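Local coordinates for ABC transporter, substrate binding protein (Agrobacterium tumefaciens, PDB 3C9H) that probably captures a solute in the periplasm and hands it to an ABC importer, and binds a magnesium ion, at residues 132-137 against 260-265. Sequence-based numbering, arbitrary orientation.
Sequences LTFEPA and VMSRIG
Segments 132-137 and 260-265, strand ends with looser backbone between them, run antiparallel, consistent with the inter-lobe crossover strands of a periplasmic binding protein. E135 and M261 form a hydrogen-bonded pair: E135 N reaches M261 O at 2.8 Å, nearly straight and along the carbonyl axis, and M261 N returns to E135 O. The ladder continues with P136 and V260, a non-hydrogen-bonded pair; toward T133 it gives way, and side chains take over. T133 holds OG1 in the crowded position between its backbone N and carbonyl carbon (chi1 69°), where it accepts from R263 N at 2.8 Å (178°) and donates to the anti lone pair of E135 OE2. Threonine suits this place: one small hydroxyl does both jobs while CG2 lies against R263 CB and CD. S262 OG, beside its backbone N, donates to T133 O at 2.7 Å, in the carbonyl plane; a lone backbone bond from L132 N to R263 O follows. The F134 ring, with CG anti to the backbone N, receives V260 CG1 over its centre, 3.6 Å from the centroid, a CH-pi contact. The buried charges of E135 and R263 probably offset each other, and their extended chains let carboxylate and guanidinium meet. S237 OG also bonds E135 OE1, while R263 NH1 bonds a citrate, probably from the crystallisation liquor, which may mark a ligand pocket near the magnesium ligands S41 and D43. The grip is side-on, planes 28° apart: R263 NH2 meets the syn lone pair of E135 OE1 nearly in the guanidinium plane at 2.9 Å, while R263 NE reaches that of E135 OE2 at 2.7 Å by a more bent bond, tilted from the plane.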
loop_
_atom_site.group_PDB
_atom_site.type_symbol
_atom_site.label_atom_id
_atom_site.label_comp_id
_atom_site.label_asym_id
_atom_site.label_seq_id
_atom_site.Cartn_x
_atom_site.Cartn_y
_atom_site.Cartn_z
ATOM N N LEU A 132 -5.692 1.914 -8.424
ATOM C CA LEU A 132 -5.194 3.200 -8.973
ATOM C C LEU A 132 -3.683 3.376 -9.107
ATOM O O LEU A 132 -3.233 4.361 -9.717
ATOM C CB LEU A 132 -5.767 4.366 -8.146
ATOM C CG LEU A 132 -7.299 4.413 -8.095
ATOM C CD1 LEU A 132 -7.784 5.406 -6.995
ATOM C CD2 LEU A 132 -7.861 4.784 -9.464
ATOM N N THR A 133 -2.913 2.460 -8.507
ATOM C CA THR A 133 -1.464 2.522 -8.472
ATOM C C THR A 133 -0.923 1.114 -8.715
ATOM O O THR A 133 -1.677 0.143 -8.712
ATOM C CB THR A 133 -0.954 2.978 -7.084
ATOM O OG1 THR A 133 -1.208 1.943 -6.107
ATOM C CG2 THR A 133 -1.616 4.308 -6.649
ATOM N N PHE A 134 0.390 1.012 -8.865
ATOM C CA PHE A 134 1.065 -0.281 -9.098
ATOM C C PHE A 134 2.393 -0.210 -8.310
ATOM O O PHE A 134 3.372 0.344 -8.792
ATOM C CB PHE A 134 1.260 -0.414 -10.625
ATOM C CG PHE A 134 1.579 -1.803 -11.115
ATOM C CD1 PHE A 134 0.579 -2.765 -11.236
ATOM C CD2 PHE A 134 2.870 -2.128 -11.503
ATOM C CE1 PHE A 134 0.875 -4.054 -11.720
ATOM C CE2 PHE A 134 3.180 -3.406 -11.982
ATOM C CZ PHE A 134 2.179 -4.367 -12.089
ATOM N N GLU A 135 2.390 -0.717 -7.072
ATOM C CA GLU A 135 3.498 -0.505 -6.090
ATOM C C GLU A 135 4.088 -1.811 -5.537
ATOM O O GLU A 135 3.359 -2.627 -5.016
ATOM C CB GLU A 135 2.986 0.351 -4.916
ATOM C CG GLU A 135 2.683 1.802 -5.318
ATOM C CD GLU A 135 1.946 2.547 -4.223
ATOM O OE1 GLU A 135 2.595 2.884 -3.209
ATOM O OE2 GLU A 135 0.716 2.745 -4.351
ATOM N N PRO A 136 5.412 -2.024 -5.683
ATOM C CA PRO A 136 6.027 -3.277 -5.248
ATOM C C PRO A 136 6.430 -3.304 -3.771
ATOM O O PRO A 136 6.664 -2.250 -3.176
ATOM C CB PRO A 136 7.271 -3.369 -6.119
ATOM C CG PRO A 136 7.714 -1.928 -6.264
ATOM C CD PRO A 136 6.378 -1.150 -6.364
ATOM N N ALA A 137 6.452 -4.508 -3.206
ATOM C CA ALA A 137 6.999 -4.789 -1.877
ATOM C C ALA A 137 8.457 -5.184 -2.051
ATOM O O ALA A 137 8.768 -6.229 -2.691
ATOM C CB ALA A 137 6.267 -5.910 -1.246
ATOM N N VAL A 260 3.243 -7.152 -6.030
ATOM C CA VAL A 260 2.810 -5.799 -6.386
ATOM C C VAL A 260 1.371 -5.579 -5.909
ATOM O O VAL A 260 0.453 -6.410 -6.147
ATOM C CB VAL A 260 2.916 -5.523 -7.887
ATOM C CG1 VAL A 260 2.435 -4.089 -8.231
ATOM C CG2 VAL A 260 4.329 -5.722 -8.339
ATOM N N MET A 261 1.165 -4.459 -5.239
ATOM C CA MET A 261 -0.187 -4.101 -4.826
ATOM C C MET A 261 -0.616 -2.880 -5.581
ATOM O O MET A 261 0.194 -2.199 -6.210
ATOM C CB MET A 261 -0.287 -3.856 -3.311
ATOM C CG MET A 261 0.339 -2.560 -2.790
ATOM S SD MET A 261 -0.539 -0.955 -2.972
ATOM C CE MET A 261 -2.161 -1.534 -2.624
ATOM N N SER A 262 -1.903 -2.592 -5.478
ATOM C CA SER A 262 -2.472 -1.423 -6.123
ATOM C C SER A 262 -3.395 -0.784 -5.114
ATOM O O SER A 262 -4.245 -1.477 -4.570
ATOM C CB SER A 262 -3.290 -1.850 -7.336
ATOM O OG SER A 262 -2.498 -2.448 -8.352
ATOM N N ARG A 263 -3.255 0.520 -4.854
ATOM C CA ARG A 263 -4.173 1.208 -3.949
ATOM C C ARG A 263 -5.573 1.223 -4.583
ATOM O O ARG A 263 -5.736 1.521 -5.778
ATOM C CB ARG A 263 -3.704 2.644 -3.686
ATOM C CG ARG A 263 -2.444 2.698 -2.874
ATOM C CD ARG A 263 -1.914 4.092 -2.685
ATOM N NE ARG A 263 -0.537 3.939 -2.264
ATOM C CZ ARG A 263 -0.133 3.811 -1.011
ATOM N NH1 ARG A 263 -0.961 3.969 0.016
ATOM N NH2 ARG A 263 1.149 3.571 -0.796
ATOM N N ILE A 264 -6.573 0.900 -3.787
ATOM C CA ILE A 264 -7.954 0.816 -4.255
ATOM C C ILE A 264 -8.780 1.959 -3.696
ATOM O O ILE A 264 -8.785 2.209 -2.483
ATOM C CB ILE A 264 -8.583 -0.549 -3.873
ATOM C CG1 ILE A 264 -7.965 -1.696 -4.691
ATOM C CG2 ILE A 264 -10.131 -0.547 -4.060
ATOM C CD1 ILE A 264 -8.610 -3.061 -4.316
ATOM N N GLY A 265 -9.430 2.682 -4.601
ATOM C CA GLY A 265 -10.334 3.743 -4.263
ATOM C C GLY A 265 -11.779 3.355 -4.494
ATOM O O GLY A 265 -12.111 2.683 -5.454
#